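Local coordinates for StiE protein (PDB 6ECX), which transfers a methyl group from S-adenosylmethionine to oxygen, as the O-methyltransferase domain of a larger, multifunctional polyketide synthase, at residues M156-L161 against H182-G187; L188-D193 against L287-K292; H225-D230 against H303-Q308; V238-H243 against A277-L282. One frame throughout, in Å; residues are numbered along the deposited sequence. Where two conformers were deposited one is given.

How the contacts relate
Contacts 1, 2 and 3 lie on or against one mixed sheet, while contact 4 joins two helices across the chain's centre from contact 1. Contact 2 is the core: it pairs strands 187-196 and 283-292 and is mostly apolar outside its backbone bonds. Contact 1 leads into strand 187-196 and is only partly buried, with more polar chemistry; K292 of contact 2 reaches back to L183 O. Contact 3, also partly buried, sits where helix 298-309 flanks strand 226-233, the other neighbour of 283-292, and relies on one asparagine amide. Contact 4 is buried too, but there a charged arginine is gripped by a neutral asparagine oxygen, with an alanine methyl over its face.

Contact 1: M156-L161 against H182-G187; sequences MYDLVL and HLTNGG
Y157 and L183 form a parallel bridge at the mouth of a beta-alpha-beta crossover in the Rossmann-like methyltransferase fold: strand 157-163 runs out, helix 172-181 returns, and the chain re-enters the sheet as strand 187-196. Two backbone bonds flank L183. Y157 N donates to H182 O at 2.8 Å, and T184 N donates to Y157 O at 2.8 Å, the latter almost straight (172° at the hydrogen). The Y157 ring lies beside the H182 side chain, pointing the same way, and its OH reaches on to D116. With T184 OG1 between its own backbone N and carbonyl carbon (chi1 61°), the hydroxyl lies near two acceptors, 3.2 Å from Y157 O and 3.3 Å from D158 OD1; threonine, short and polar, suits this partly exposed border. The other carboxylate oxygen of D158 is taken by K90 N. A type II turn from T184 to G187, closed by G187 N on T184 O, then swings the chain into the next strand. G186 holds its third position with a positive phi of 73°, which glycine adopts easily. G187, with no side chain, lets L183 CD1 lie close, and G187 CA is 3.4 Å from D158 O. Leucine meets valine in the buried layer, L183 CD1 touching V160 CG2 at 3.9 Å.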
# COMPACT_ATOMS: atom_id res chain seq x y z
N MET A 156 -1.10 16.36 -13.75
CA MET A 156 -0.24 15.44 -14.48
C MET A 156 0.97 15.15 -13.59
O MET A 156 1.67 16.08 -13.18
CB MET A 156 0.17 16.05 -15.82
CG MET A 156 0.99 15.14 -16.71
SD MET A 156 0.10 13.64 -17.18
CE MET A 156 -1.22 14.31 -18.18
N TYR A 157 1.20 13.87 -13.29
CA TYR A 157 2.10 13.48 -12.22
C TYR A 157 3.32 12.73 -12.75
O TYR A 157 3.32 12.16 -13.84
CB TYR A 157 1.35 12.62 -11.19
CG TYR A 157 0.20 13.40 -10.61
CD1 TYR A 157 0.41 14.32 -9.58
CD2 TYR A 157 -1.08 13.31 -11.16
CE1 TYR A 157 -0.63 15.11 -9.08
CE2 TYR A 157 -2.13 14.09 -10.66
CZ TYR A 157 -1.90 14.97 -9.61
OH TYR A 157 -2.94 15.72 -9.13
N ASP A 158 4.39 12.78 -11.95
CA ASP A 158 5.61 12.03 -12.18
C ASP A 158 5.68 10.76 -11.37
O ASP A 158 6.34 9.80 -11.78
CB ASP A 158 6.83 12.88 -11.83
CG ASP A 158 6.88 14.17 -12.62
OD1 ASP A 158 6.40 14.19 -13.76
OD2 ASP A 158 7.39 15.16 -12.09
N LEU A 159 4.97 10.72 -10.24
CA LEU A 159 4.99 9.57 -9.34
C LEU A 159 3.58 9.39 -8.79
O LEU A 159 2.94 10.39 -8.43
CB LEU A 159 6.00 9.77 -8.20
CG LEU A 159 5.99 8.82 -6.99
CD1 LEU A 159 6.47 7.42 -7.40
CD2 LEU A 159 6.90 9.37 -5.87
N VAL A 160 3.09 8.15 -8.77
CA VAL A 160 1.77 7.81 -8.24
C VAL A 160 1.94 6.73 -7.17
O VAL A 160 2.67 5.76 -7.36
CB VAL A 160 0.80 7.34 -9.34
CG1 VAL A 160 -0.56 6.92 -8.74
CG2 VAL A 160 0.56 8.43 -10.39
N LEU A 161 1.24 6.91 -6.03
CA LEU A 161 1.36 6.02 -4.88
C LEU A 161 0.01 5.34 -4.65
O LEU A 161 -1.04 6.00 -4.65
CB LEU A 161 1.75 6.78 -3.59
CG LEU A 161 2.84 7.84 -3.57
CD1 LEU A 161 2.99 8.41 -2.15
CD2 LEU A 161 4.15 7.26 -4.03
N HIS A 182 -3.12 10.45 -16.29
CA HIS A 182 -2.52 11.52 -15.48
C HIS A 182 -1.09 11.22 -15.06
O HIS A 182 -0.58 11.82 -14.12
CB HIS A 182 -3.41 11.79 -14.26
CG HIS A 182 -4.76 12.29 -14.65
ND1 HIS A 182 -5.78 11.44 -14.99
CD2 HIS A 182 -5.23 13.55 -14.81
CE1 HIS A 182 -6.84 12.16 -15.33
NE2 HIS A 182 -6.53 13.43 -15.23
N LEU A 183 -0.42 10.30 -15.75
CA LEU A 183 0.98 10.02 -15.50
C LEU A 183 1.77 10.49 -16.71
O LEU A 183 1.44 10.12 -17.84
CB LEU A 183 1.16 8.52 -15.26
CG LEU A 183 2.45 7.94 -14.70
CD1 LEU A 183 2.89 8.71 -13.46
CD2 LEU A 183 2.21 6.46 -14.38
N THR A 184 2.80 11.32 -16.49
CA THR A 184 3.70 11.65 -17.60
C THR A 184 4.36 10.38 -18.15
O THR A 184 4.57 9.41 -17.42
CB THR A 184 4.78 12.66 -17.18
OG1 THR A 184 5.61 12.11 -16.13
CG2 THR A 184 4.16 13.91 -16.70
N ASN A 185 4.70 10.39 -19.44
CA ASN A 185 5.35 9.21 -20.01
C ASN A 185 6.67 8.93 -19.29
O ASN A 185 7.44 9.84 -18.97
CB ASN A 185 5.59 9.36 -21.51
CG ASN A 185 5.98 8.04 -22.17
OD1 ASN A 185 5.69 6.97 -21.63
ND2 ASN A 185 6.64 8.11 -23.34
N GLY A 186 6.95 7.65 -19.03
CA GLY A 186 8.06 7.35 -18.15
C GLY A 186 7.85 7.63 -16.68
O GLY A 186 8.76 7.35 -15.88
N GLY A 187 6.70 8.18 -16.28
CA GLY A 187 6.40 8.37 -14.85
C GLY A 187 6.32 7.03 -14.12
O GLY A 187 6.22 5.97 -14.72

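Contact 2: L188-D193 against L287-K292; sequences LLIMAD and LFHVQK
CG of L188 stands anti to its carbonyl carbon (chi1 -54°), whereas CG of H289 stands anti to its backbone N (chi1 -174°), and across the two strands the leucine methyls meet the imidazole: L188 CD2 is 3.8 Å from H289 CE1. The strands form the antiparallel pair that marks the class I methyltransferase sheet, in which 283-292 is inserted, reversed, between 187-196 and 226-233. Two hydrogen-bonded pairs knit them. L189 N and V290 N each donate to the other's carbonyl oxygen, and F288 N donates to M191 O at 2.8 Å while M191 N returns a longer bond to F288 O, 3.2 Å. On the face carrying L189, M191, F288 and V290, apolar groups, branched, linear and aromatic, suit a buried layer: L189 CB packs on V290 CB at 3.9 Å, and the F288 ring, which also meets W217, brings CD1 to 4.1 Å from M191 CB. The other face holds I190 CG2, set 3.7 Å from H289 CD2. A192 and L287 sit side by side there, both packing against helix 64-80; small A192, whose side chain lies about 7 Å from the S-adenosylmethionine, suits this place, and A192 CB touches L287 CD2 at 3.8 Å.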
# COMPACT_ATOMS: atom_id res chain seq x y z
N LEU A 188 6.38 7.09 -12.78
CA LEU A 188 6.47 5.90 -11.93
C LEU A 188 5.19 5.69 -11.12
O LEU A 188 4.53 6.65 -10.70
CB LEU A 188 7.66 6.01 -10.97
CG LEU A 188 9.04 6.29 -11.60
CD1 LEU A 188 10.10 6.47 -10.52
CD2 LEU A 188 9.42 5.17 -12.56
N LEU A 189 4.85 4.43 -10.90
CA LEU A 189 3.75 4.00 -10.03
C LEU A 189 4.34 3.02 -9.04
O LEU A 189 4.97 2.04 -9.45
CB LEU A 189 2.65 3.32 -10.85
CG LEU A 189 1.55 2.55 -10.11
CD1 LEU A 189 0.70 3.52 -9.27
CD2 LEU A 189 0.71 1.80 -11.13
N ILE A 190 4.22 3.29 -7.74
CA ILE A 190 4.65 2.31 -6.75
C ILE A 190 3.41 1.90 -5.94
O ILE A 190 2.59 2.73 -5.57
CB ILE A 190 5.80 2.81 -5.85
CG1 ILE A 190 5.47 4.11 -5.15
CG2 ILE A 190 7.14 2.97 -6.69
CD1 ILE A 190 6.64 4.57 -4.23
N MET A 191 3.26 0.59 -5.74
CA MET A 191 2.08 0.07 -5.09
C MET A 191 2.48 -1.03 -4.13
O MET A 191 3.45 -1.75 -4.37
CB MET A 191 1.07 -0.50 -6.08
CG MET A 191 0.28 0.54 -6.82
SD MET A 191 -0.74 -0.29 -8.04
CE MET A 191 -1.10 -1.83 -7.22
N ALA A 192 1.76 -1.11 -3.02
CA ALA A 192 1.76 -2.28 -2.17
C ALA A 192 0.38 -2.91 -2.28
O ALA A 192 -0.63 -2.22 -2.10
CB ALA A 192 2.08 -1.91 -0.71
N ASP A 193 0.34 -4.19 -2.63
CA ASP A 193 -0.94 -4.88 -2.78
C ASP A 193 -0.70 -6.38 -2.83
O ASP A 193 0.44 -6.85 -2.74
CB ASP A 193 -1.71 -4.38 -4.00
CG ASP A 193 -3.19 -4.20 -3.70
OD1 ASP A 193 -3.80 -5.14 -3.17
OD2 ASP A 193 -3.73 -3.10 -3.95
N LEU A 287 5.46 -5.51 -3.42
CA LEU A 287 5.77 -4.10 -3.55
C LEU A 287 6.18 -3.87 -5.02
O LEU A 287 7.29 -4.25 -5.42
CB LEU A 287 6.87 -3.70 -2.56
CG LEU A 287 6.70 -4.20 -1.12
CD1 LEU A 287 7.88 -3.80 -0.25
CD2 LEU A 287 5.40 -3.70 -0.50
N PHE A 288 5.27 -3.28 -5.79
CA PHE A 288 5.39 -3.11 -7.23
C PHE A 288 6.17 -1.84 -7.54
O PHE A 288 5.89 -0.78 -6.96
CB PHE A 288 4.03 -3.01 -7.91
CG PHE A 288 3.10 -4.19 -7.70
CD1 PHE A 288 2.37 -4.33 -6.52
CD2 PHE A 288 2.90 -5.12 -8.72
CE1 PHE A 288 1.49 -5.39 -6.35
CE2 PHE A 288 2.03 -6.18 -8.56
CZ PHE A 288 1.33 -6.32 -7.38
N HIS A 289 7.10 -1.92 -8.49
CA HIS A 289 7.66 -0.73 -9.12
C HIS A 289 7.32 -0.78 -10.61
O HIS A 289 7.76 -1.70 -11.31
CB HIS A 289 9.17 -0.63 -8.92
CG HIS A 289 9.77 0.64 -9.43
ND1 HIS A 289 10.31 0.75 -10.69
CD2 HIS A 289 9.87 1.87 -8.86
CE1 HIS A 289 10.74 1.99 -10.88
NE2 HIS A 289 10.49 2.69 -9.78
N VAL A 290 6.55 0.20 -11.08
CA VAL A 290 5.94 0.21 -12.40
C VAL A 290 6.32 1.51 -13.09
O VAL A 290 6.41 2.56 -12.45
CB VAL A 290 4.40 0.08 -12.26
CG1 VAL A 290 3.68 0.16 -13.60
CG2 VAL A 290 4.05 -1.23 -11.49
N GLN A 291 6.52 1.46 -14.41
CA GLN A 291 6.82 2.66 -15.18
C GLN A 291 5.82 2.84 -16.32
O GLN A 291 5.47 1.88 -17.00
CB GLN A 291 8.26 2.62 -15.73
CG GLN A 291 8.66 3.94 -16.42
CD GLN A 291 10.04 3.90 -17.02
OE1 GLN A 291 10.60 2.83 -17.24
NE2 GLN A 291 10.62 5.06 -17.24
N LYS A 292 5.35 4.06 -16.54
CA LYS A 292 4.53 4.30 -17.73
C LYS A 292 5.38 4.19 -19.00
O LYS A 292 6.50 4.72 -19.08
CB LYS A 292 3.89 5.69 -17.66
CG LYS A 292 3.07 5.98 -18.90
CD LYS A 292 2.21 7.21 -18.72
CE LYS A 292 1.38 7.45 -19.98
NZ LYS A 292 0.35 8.48 -19.68

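Contact 3: H225-D230 against H303-Q308; sequences HLRLVD and HLNAKQ
N305 OD1 takes the shortest polar bond here, accepting L228 N at 2.8 Å; L228 N sits above the plane of the amide, 51° out of it. The same amide turns its nitrogen to the strand, and N305 ND2 gives a weak but straight bond to L226 O, 3.3 Å long and 169° at the hydrogen. CG of N305 is anti to its carbonyl carbon, beside the backbone N, and the amide spans R227, with N305 OD1 3.4 Å from R227 CA. Asparagine suits the place because one group carries both an acceptor and a donor, matching the C=O of L226 and the N-H of L228 on the strand edge turned from strand 283-292. ND2 is also engaged by N218 OD1 and, weakly, by S222 OG, both on helix 214-222, so the amide joins three elements. In this methyltransferase fold helix 298-309 follows strand 283-292 in the chain and runs beside strand 226-233, the segments 28° apart with axes 7.5 Å apart at their closest. The strand carries a classic beta bulge, V229 and D230 both facing H289. Beside it sits Q308, whose CG is 3.6 Å from L228 O and 3.5 Å from V229 O; the bend at chi2 sets Q308 CD 3.5 Å from V229 O as well. L228, buried and pointing at the helix, also packs on F309, and its branched end lies against the aliphatic CB and CG of Q308, as suits a leucine. It crosses this stem obliquely, L228 CD2 lying 3.9 Å from Q308 CB.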
# COMPACT_ATOMS: atom_id res chain seq x y z
N HIS A 225 -0.82 1.16 -20.56
CA HIS A 225 0.51 1.72 -20.84
C HIS A 225 1.43 1.65 -19.63
O HIS A 225 2.24 2.55 -19.40
CB HIS A 225 0.41 3.16 -21.35
CG HIS A 225 -0.43 3.31 -22.59
ND1 HIS A 225 -1.70 3.85 -22.57
CD2 HIS A 225 -0.18 2.97 -23.88
CE1 HIS A 225 -2.20 3.82 -23.79
NE2 HIS A 225 -1.30 3.29 -24.60
N LEU A 226 1.36 0.55 -18.87
CA LEU A 226 2.17 0.41 -17.67
C LEU A 226 3.02 -0.85 -17.76
O LEU A 226 2.51 -1.92 -18.13
CB LEU A 226 1.28 0.36 -16.41
CG LEU A 226 0.49 1.63 -16.12
CD1 LEU A 226 -0.61 1.39 -15.07
CD2 LEU A 226 1.43 2.76 -15.67
N ARG A 227 4.29 -0.71 -17.42
CA ARG A 227 5.24 -1.81 -17.45
C ARG A 227 5.73 -2.10 -16.04
O ARG A 227 6.21 -1.19 -15.35
CB ARG A 227 6.44 -1.49 -18.36
CG ARG A 227 7.23 -2.74 -18.78
CD ARG A 227 8.36 -2.39 -19.73
NE ARG A 227 9.49 -1.84 -19.00
CZ ARG A 227 9.73 -0.54 -18.85
NH1 ARG A 227 10.78 -0.14 -18.16
NH2 ARG A 227 8.93 0.35 -19.43
N LEU A 228 5.59 -3.35 -15.60
CA LEU A 228 6.15 -3.75 -14.33
C LEU A 228 7.67 -3.82 -14.46
O LEU A 228 8.19 -4.60 -15.27
CB LEU A 228 5.59 -5.11 -13.94
CG LEU A 228 6.18 -5.75 -12.68
CD1 LEU A 228 5.97 -4.83 -11.45
CD2 LEU A 228 5.51 -7.13 -12.44
N VAL A 229 8.38 -3.02 -13.67
CA VAL A 229 9.85 -3.01 -13.72
C VAL A 229 10.44 -4.04 -12.77
O VAL A 229 11.33 -4.80 -13.15
CB VAL A 229 10.38 -1.59 -13.40
CG1 VAL A 229 11.93 -1.60 -13.27
CG2 VAL A 229 9.92 -0.60 -14.47
N ASP A 230 9.96 -4.10 -11.51
CA ASP A 230 10.29 -5.23 -10.65
C ASP A 230 9.37 -5.21 -9.44
O ASP A 230 8.57 -4.29 -9.25
CB ASP A 230 11.76 -5.23 -10.20
CG ASP A 230 12.04 -4.24 -9.11
OD1 ASP A 230 11.44 -3.15 -9.14
OD2 ASP A 230 12.85 -4.55 -8.22
N HIS A 303 3.68 -9.23 -22.56
CA HIS A 303 4.69 -10.28 -22.67
C HIS A 303 5.82 -10.05 -21.67
O HIS A 303 6.21 -10.96 -20.93
CB HIS A 303 5.22 -10.30 -24.10
CG HIS A 303 6.28 -11.32 -24.35
ND1 HIS A 303 7.52 -10.99 -24.85
CD2 HIS A 303 6.28 -12.67 -24.20
CE1 HIS A 303 8.24 -12.09 -24.99
NE2 HIS A 303 7.51 -13.12 -24.60
N LEU A 304 6.32 -8.81 -21.61
CA LEU A 304 7.40 -8.44 -20.70
C LEU A 304 6.93 -8.45 -19.24
O LEU A 304 7.63 -8.96 -18.36
CB LEU A 304 7.94 -7.06 -21.10
CG LEU A 304 8.59 -7.01 -22.50
CD1 LEU A 304 8.57 -5.58 -23.22
CD2 LEU A 304 9.98 -7.56 -22.40
N ASN A 305 5.74 -7.91 -18.96
CA ASN A 305 5.22 -7.95 -17.60
C ASN A 305 5.09 -9.38 -17.10
O ASN A 305 5.32 -9.65 -15.91
CB ASN A 305 3.85 -7.28 -17.49
CG ASN A 305 3.91 -5.81 -17.74
OD1 ASN A 305 4.97 -5.19 -17.66
ND2 ASN A 305 2.75 -5.21 -18.03
N ALA A 306 4.65 -10.30 -17.96
CA ALA A 306 4.42 -11.68 -17.53
C ALA A 306 5.72 -12.30 -17.05
O ALA A 306 5.74 -13.02 -16.04
CB ALA A 306 3.81 -12.50 -18.66
N LYS A 307 6.82 -12.01 -17.74
CA LYS A 307 8.12 -12.51 -17.31
C LYS A 307 8.48 -11.93 -15.94
O LYS A 307 8.95 -12.66 -15.06
CB LYS A 307 9.18 -12.16 -18.35
CG LYS A 307 10.47 -12.95 -18.26
CD LYS A 307 11.40 -12.59 -19.42
CE LYS A 307 12.80 -13.16 -19.24
NZ LYS A 307 13.79 -12.53 -20.18
N GLN A 308 8.22 -10.64 -15.73
CA GLN A 308 8.56 -9.98 -14.48
C GLN A 308 7.69 -10.46 -13.32
O GLN A 308 8.13 -10.48 -12.17
CB GLN A 308 8.45 -8.46 -14.65
CG GLN A 308 9.50 -7.65 -13.93
CD GLN A 308 10.92 -8.13 -14.21
OE1 GLN A 308 11.30 -8.34 -15.36
NE2 GLN A 308 11.71 -8.30 -13.16

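Contact 4: V238-H243 against A277-L282; sequences VANCLH and ALRGGL
R279 reaches from near the end of helix 263-280 to N240 of helix 235-242 and grips its amide oxygen with both terminal nitrogens. Its CG is anti to the carbonyl carbon (chi1 -73°), the chain bends at chi2 (-62°), and the guanidinium ends edge-on to N240 OD1, which lies close to its plane. NH2 of R279 is 2.9 Å from N240 OD1, in the plane of the amide; NH1 of R279, at 3.1 Å from N240 OD1, comes from above that plane. N240 CG is likewise anti to its carbonyl carbon, and the two side chains cross at about a right angle, their flat groups turned 57° apart. A239 suits its place because it is small: its methyl lies over one guanidinium face, CB 3.5 Å from R279 NH1. V238 CG1 meets L278 CD1 at 3.8 Å, apolar side chains that also pack on Y285 and I283. N240 ND2 donates to F43 O, and R279 NE bonds to Y275 OH, which also pairs with H243 ND1. Beyond R279, G281 closes the helix in a Schellman motif. A cationic group gripping one neutral oxygen would polarise the amide, and so may strengthen its nitrogen as a donor to F43.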
# COMPACT_ATOMS: atom_id res chain seq x y z
N VAL A 238 6.03 -9.53 6.44
CA VAL A 238 4.74 -9.06 6.92
C VAL A 238 4.12 -10.09 7.85
O VAL A 238 3.61 -9.76 8.93
CB VAL A 238 3.84 -8.74 5.70
CG1 VAL A 238 2.39 -8.75 6.09
CG2 VAL A 238 4.22 -7.38 5.14
N ALA A 239 4.21 -11.37 7.47
CA ALA A 239 3.72 -12.44 8.35
C ALA A 239 4.51 -12.49 9.65
O ALA A 239 3.95 -12.79 10.71
CB ALA A 239 3.78 -13.79 7.62
N ASN A 240 5.82 -12.21 9.59
CA ASN A 240 6.60 -12.11 10.82
C ASN A 240 6.06 -11.01 11.74
O ASN A 240 6.13 -11.13 12.97
CB ASN A 240 8.07 -11.82 10.51
CG ASN A 240 8.81 -13.02 9.96
OD1 ASN A 240 8.35 -14.16 10.06
ND2 ASN A 240 9.98 -12.76 9.40
N CYS A 241 5.54 -9.92 11.15
CA CYS A 241 5.00 -8.85 11.97
C CYS A 241 3.74 -9.30 12.71
O CYS A 241 3.53 -8.94 13.87
CB CYS A 241 4.71 -7.62 11.10
SG CYS A 241 4.02 -6.21 12.01
N LEU A 242 2.91 -10.11 12.05
CA LEU A 242 1.66 -10.58 12.62
C LEU A 242 1.82 -11.82 13.48
O LEU A 242 0.84 -12.26 14.09
CB LEU A 242 0.66 -10.87 11.49
CG LEU A 242 0.38 -9.68 10.58
CD1 LEU A 242 -0.59 -10.04 9.48
CD2 LEU A 242 -0.16 -8.54 11.43
N HIS A 243 3.02 -12.39 13.55
CA HIS A 243 3.25 -13.61 14.31
C HIS A 243 2.93 -13.41 15.80
O HIS A 243 3.45 -12.49 16.44
CB HIS A 243 4.70 -14.07 14.13
CG HIS A 243 4.97 -15.44 14.66
ND1 HIS A 243 4.57 -16.58 13.99
CD2 HIS A 243 5.58 -15.86 15.79
CE1 HIS A 243 4.93 -17.64 14.69
NE2 HIS A 243 5.55 -17.23 15.79
N ALA A 277 -2.62 -17.47 4.95
CA ALA A 277 -2.48 -17.39 3.50
C ALA A 277 -1.08 -16.96 3.10
O ALA A 277 -0.52 -17.47 2.13
CB ALA A 277 -3.54 -16.44 2.94
N LEU A 278 -0.49 -16.04 3.86
CA LEU A 278 0.87 -15.59 3.56
C LEU A 278 1.89 -16.68 3.86
O LEU A 278 2.77 -16.96 3.03
CB LEU A 278 1.18 -14.32 4.36
CG LEU A 278 0.49 -13.03 3.89
CD1 LEU A 278 0.69 -11.92 4.91
CD2 LEU A 278 1.02 -12.60 2.52
N ARG A 279 1.79 -17.32 5.04
CA ARG A 279 2.68 -18.42 5.37
C ARG A 279 2.55 -19.56 4.37
O ARG A 279 3.55 -20.16 3.97
CB ARG A 279 2.38 -18.95 6.78
CG ARG A 279 2.84 -18.07 7.93
CD ARG A 279 4.36 -17.86 7.98
NE ARG A 279 4.74 -17.21 9.23
CZ ARG A 279 5.72 -16.32 9.36
NH1 ARG A 279 6.44 -15.93 8.31
NH2 ARG A 279 5.96 -15.79 10.56
N GLY A 280 1.32 -19.87 3.96
CA GLY A 280 1.07 -20.93 3.02
C GLY A 280 1.38 -20.64 1.58
O GLY A 280 1.33 -21.55 0.76
N GLY A 281 1.72 -19.38 1.25
CA GLY A 281 1.98 -19.02 -0.12
C GLY A 281 0.74 -18.85 -0.98
O GLY A 281 0.87 -18.68 -2.20
N LEU A 282 -0.45 -18.87 -0.37
CA LEU A 282 -1.67 -18.73 -1.15
C LEU A 282 -1.78 -17.34 -1.76
O LEU A 282 -2.25 -17.18 -2.89
CB LEU A 282 -2.89 -19.01 -0.27
CG LEU A 282 -2.87 -20.35 0.47
CD1 LEU A 282 -4.22 -20.63 1.11
CD2 LEU A 282 -2.46 -21.49 -0.46